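Local coordinates for protein serpin B3 (Homo sapiens, PDB 4ZK3) that probably inhibits proteases as a member of the serpin family and, as psoriasis-associated Pso p27, forms large aggregates, at residues E193-E198 with S209-R214. Numbering follows the deposited sequence.
Sequences EDTKEE and SIQMMR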
ATOM      1  N   GLU A 193      21.685  21.649   4.394  1.00 32.24           N
ATOM      2  CA  GLU A 193      22.222  22.655   5.306  1.00 38.46           C
ATOM      3  C   GLU A 193      21.178  23.173   6.277  1.00 38.63           C
ATOM      4  O   GLU A 193      21.538  23.586   7.374  1.00 35.37           O
ATOM      5  CB  GLU A 193      22.901  23.799   4.550  1.00 41.75           C
ATOM      6  CG  GLU A 193      24.421  23.550   4.335  1.00 49.46           C
ATOM      7  CD  GLU A 193      24.918  23.934   2.945  1.00 61.76           C
ATOM      8  OE1 GLU A 193      24.169  24.629   2.199  1.00 68.65           O
ATOM      9  OE2 GLU A 193      26.062  23.532   2.591  1.00 64.37           O
ATOM     10  N   ASP A 194      19.902  23.113   5.894  1.00 36.64           N
ATOM     11  CA  ASP A 194      18.806  23.574   6.751  1.00 35.27           C
ATOM     12  C   ASP A 194      18.232  22.538   7.667  1.00 35.33           C
ATOM     13  O   ASP A 194      17.395  22.858   8.555  1.00 35.80           O
ATOM     14  CB  ASP A 194      17.676  24.162   5.907  1.00 38.18           C
ATOM     15  CG  ASP A 194      18.091  25.404   5.149  1.00 37.42           C
ATOM     16  OD1 ASP A 194      18.860  26.184   5.738  1.00 41.80           O
ATOM     17  OD2 ASP A 194      17.640  25.599   3.991  1.00 36.88           O
ATOM     18  N   THR A 195      18.674  21.297   7.522  1.00 31.59           N
ATOM     19  CA  THR A 195      18.183  20.271   8.392  1.00 31.42           C
ATOM     20  C   THR A 195      18.826  20.426   9.811  1.00 36.79           C
ATOM     21  O   THR A 195      20.004  20.641   9.891  1.00 32.58           O
ATOM     22  CB  THR A 195      18.469  18.887   7.751  1.00 32.24           C
ATOM     23  OG1 THR A 195      17.735  18.783   6.507  1.00 31.32           O
ATOM     24  CG2 THR A 195      18.097  17.767   8.674  1.00 30.31           C
ATOM     25  N   LYS A 196      18.049  20.272  10.905  1.00 38.46           N
ATOM     26  CA  LYS A 196      18.517  20.495  12.278  1.00 37.49           C
ATOM     27  C   LYS A 196      17.952  19.436  13.194  1.00 37.79           C
ATOM     28  O   LYS A 196      16.847  18.976  12.949  1.00 34.19           O
ATOM     29  CB  LYS A 196      17.954  21.809  12.795  1.00 49.45           C
ATOM     30  CG  LYS A 196      18.797  23.062  12.577  1.00 58.12           C
ATOM     31  CD  LYS A 196      17.999  24.336  12.924  1.00 65.62           C
ATOM     32  CE  LYS A 196      17.264  24.315  14.263  1.00 68.06           C
ATOM     33  NZ  LYS A 196      18.194  24.502  15.418  1.00 70.78           N
ATOM     34  N   GLU A 197      18.660  19.063  14.272  1.00 33.30           N
ATOM     35  CA  GLU A 197      18.080  18.168  15.283  1.00 35.93           C
ATOM     36  C   GLU A 197      16.982  18.904  16.030  1.00 36.20           C
ATOM     37  O   GLU A 197      17.195  20.020  16.444  1.00 35.27           O
ATOM     38  CB  GLU A 197      19.125  17.712  16.282  1.00 39.76           C
ATOM     39  CG  GLU A 197      18.653  16.561  17.133  1.00 44.84           C
ATOM     40  CD  GLU A 197      19.547  16.316  18.340  1.00 54.51           C
ATOM     41  OE1 GLU A 197      20.163  17.270  18.879  1.00 59.52           O
ATOM     42  OE2 GLU A 197      19.634  15.148  18.771  1.00 62.67           O
ATOM     43  N   GLU A 198      15.807  18.300  16.197  1.00 34.04           N
ATOM     44  CA  GLU A 198      14.750  18.912  17.000  1.00 31.31           C
ATOM     45  C   GLU A 198      14.067  17.825  17.714  1.00 36.06           C
ATOM     46  O   GLU A 198      14.349  16.631  17.514  1.00 30.45           O
ATOM     47  CB  GLU A 198      13.678  19.636  16.175  1.00 35.50           C
ATOM     48  CG  GLU A 198      14.233  20.625  15.191  1.00 33.91           C
ATOM     49  CD  GLU A 198      13.141  21.424  14.517  1.00 41.34           C
ATOM     50  OE1 GLU A 198      11.930  21.096  14.681  1.00 43.01           O
ATOM     51  OE2 GLU A 198      13.495  22.401  13.839  1.00 39.61           O
ATOM     52  N   SER A 209      14.464  12.723  19.799  1.00 31.96           N
ATOM     53  CA  SER A 209      15.206  13.509  18.851  1.00 34.26           C
ATOM     54  C   SER A 209      14.999  13.018  17.398  1.00 36.17           C
ATOM     55  O   SER A 209      14.674  11.849  17.161  1.00 34.70           O
ATOM     56  CB  SER A 209      16.671  13.446  19.172  1.00 39.72           C
ATOM     57  OG  SER A 209      17.361  14.150  18.164  1.00 47.17           O
ATOM     58  N   ILE A 210      15.149  13.933  16.447  1.00 29.18           N
ATOM     59  CA  ILE A 210      14.815  13.672  15.069  1.00 30.15           C
ATOM     60  C   ILE A 210      15.546  14.701  14.208  1.00 29.81           C
ATOM     61  O   ILE A 210      15.817  15.828  14.630  1.00 31.83           O
ATOM     62  CB  ILE A 210      13.261  13.760  14.827  1.00 31.08           C
ATOM     63  CG1 ILE A 210      12.852  12.758  13.751  1.00 33.70           C
ATOM     64  CG2 ILE A 210      12.850  15.222  14.511  1.00 31.31           C
ATOM     65  CD1 ILE A 210      11.363  12.543  13.592  1.00 36.27           C
ATOM     66  N   GLN A 211      15.853  14.340  12.973  1.00 29.88           N
ATOM     67  CA  GLN A 211      16.440  15.297  12.055  1.00 27.84           C
ATOM     68  C   GLN A 211      15.297  15.973  11.293  1.00 27.49           C
ATOM     69  O   GLN A 211      14.533  15.319  10.543  1.00 27.05           O
ATOM     70  CB  GLN A 211      17.426  14.604  11.126  1.00 31.74           C
ATOM     71  CG  GLN A 211      18.637  13.995  11.836  1.00 34.76           C
ATOM     72  CD  GLN A 211      19.532  15.079  12.435  1.00 36.34           C
ATOM     73  OE1 GLN A 211      19.621  15.210  13.661  1.00 41.49           O
ATOM     74  NE2 GLN A 211      20.110  15.900  11.586  1.00 36.68           N
ATOM     75  N   MET A 212      15.143  17.273  11.493  1.00 29.13           N
ATOM     76  CA  MET A 212      14.030  18.016  10.886  1.00 29.87           C
ATOM     77  C   MET A 212      14.432  18.790   9.667  1.00 29.44           C
ATOM     78  O   MET A 212      15.246  19.688   9.748  1.00 31.75           O
ATOM     79  CB  MET A 212      13.373  18.987  11.901  1.00 31.29           C
ATOM     80  CG  MET A 212      12.073  19.634  11.358  1.00 31.40           C
ATOM     81  SD  MET A 212      10.755  18.382  11.231  1.00 29.37           S
ATOM     82  CE  MET A 212      10.329  18.122  12.931  1.00 31.69           C
ATOM     83  N   MET A 213      13.818  18.482   8.519  1.00 27.50           N
ATOM     84  CA  MET A 213      14.127  19.213   7.303  1.00 26.37           C
ATOM     85  C   MET A 213      13.209  20.426   7.248  1.00 26.77           C
ATOM     86  O   MET A 213      12.093  20.401   7.775  1.00 30.75           O
ATOM     87  CB  MET A 213      13.936  18.361   6.042  1.00 25.39           C
ATOM     88  CG  MET A 213      14.478  16.942   6.119  1.00 27.31           C
ATOM     89  SD  MET A 213      14.174  16.030   4.587  1.00 28.98           S
ATOM     90  CE  MET A 213      12.376  16.020   4.450  1.00 30.04           C
ATOM     91  N   ARG A 214      13.654  21.472   6.604  1.00 25.05           N
ATOM     92  CA  ARG A 214      12.959  22.762   6.679  1.00 28.78           C
ATOM     93  C   ARG A 214      13.107  23.466   5.353  1.00 29.97           C
ATOM     94  O   ARG A 214      14.166  23.415   4.755  1.00 33.34           O
ATOM     95  CB  ARG A 214      13.534  23.629   7.781  1.00 31.03           C
ATOM     96  CG  ARG A 214      13.511  22.933   9.150  1.00 39.59           C
ATOM     97  CD  ARG A 214      13.893  23.769  10.385  1.00 44.71           C
ATOM     98  NE  ARG A 214      15.306  24.057  10.466  1.00 46.47           N
ATOM     99  CZ  ARG A 214      15.898  25.090   9.873  1.00 55.45           C
ATOM    100  NH1 ARG A 214      15.195  25.916   9.108  1.00 59.69           N
ATOM    101  NH2 ARG A 214      17.205  25.297  10.021  1.00 53.57           N
TER
HETATM  102  O   HOH W   1      15.663  23.780   2.791  1.00 37.91           O
HETATM  103  O   HOH W   2      19.183  26.882   8.856  1.00 54.77           O
HETATM  104  O   HOH W   3      16.330  20.585   5.481  1.00 29.38           O
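Arg214 lays its guanidinium against the backbone carbonyl of Asp194, and its side chain can be followed atom by atom. CG passes 3.9 Å from the carbonyl O of Asp194, and CD meets OE2 of Glu198 at 3.7 Å. The bend at chi3 (-73°) brings NE near the Asp194 O, which lies over one face of the guanidinium, 3.0 Å from CZ; the angles are too poor for a hydrogen bond. CG of Lys196 comes up to the guanidinium edge in its plane, Lys196 CD packs obliquely 3.2 Å from NH2, and NH2 donates to a water that in turn donates to Asp194 OD1. The Glu198 carboxylate lies within 7° of parallel to the guanidinium plane; its OE2 stays 4.2 Å from NE, beyond a salt bridge, though the opposite charge probably still stabilises the arginine's. This cluster sits where strand 196-201 starts alongside strand 206-224 in an antiparallel beta hairpin of the serpin fold; Gln211 and Met213 bond through their backbones to Arg286 and Leu284 of strand 276-294. Within the hairpin, Lys196 and Met212 exchange two backbone hydrogen bonds, and Glu198 N donates to Ile210 O. On the face shared by Lys196, Glu198 and Met212, the extended Glu198 chain crosses Met212 at about a right angle, Glu198 CD 3.6 Å from Met212 CB. On the other face Ser209 OG donates to Glu197 OE2 at 2.6 Å, meeting it on the anti side and 29° out of the carboxylate plane.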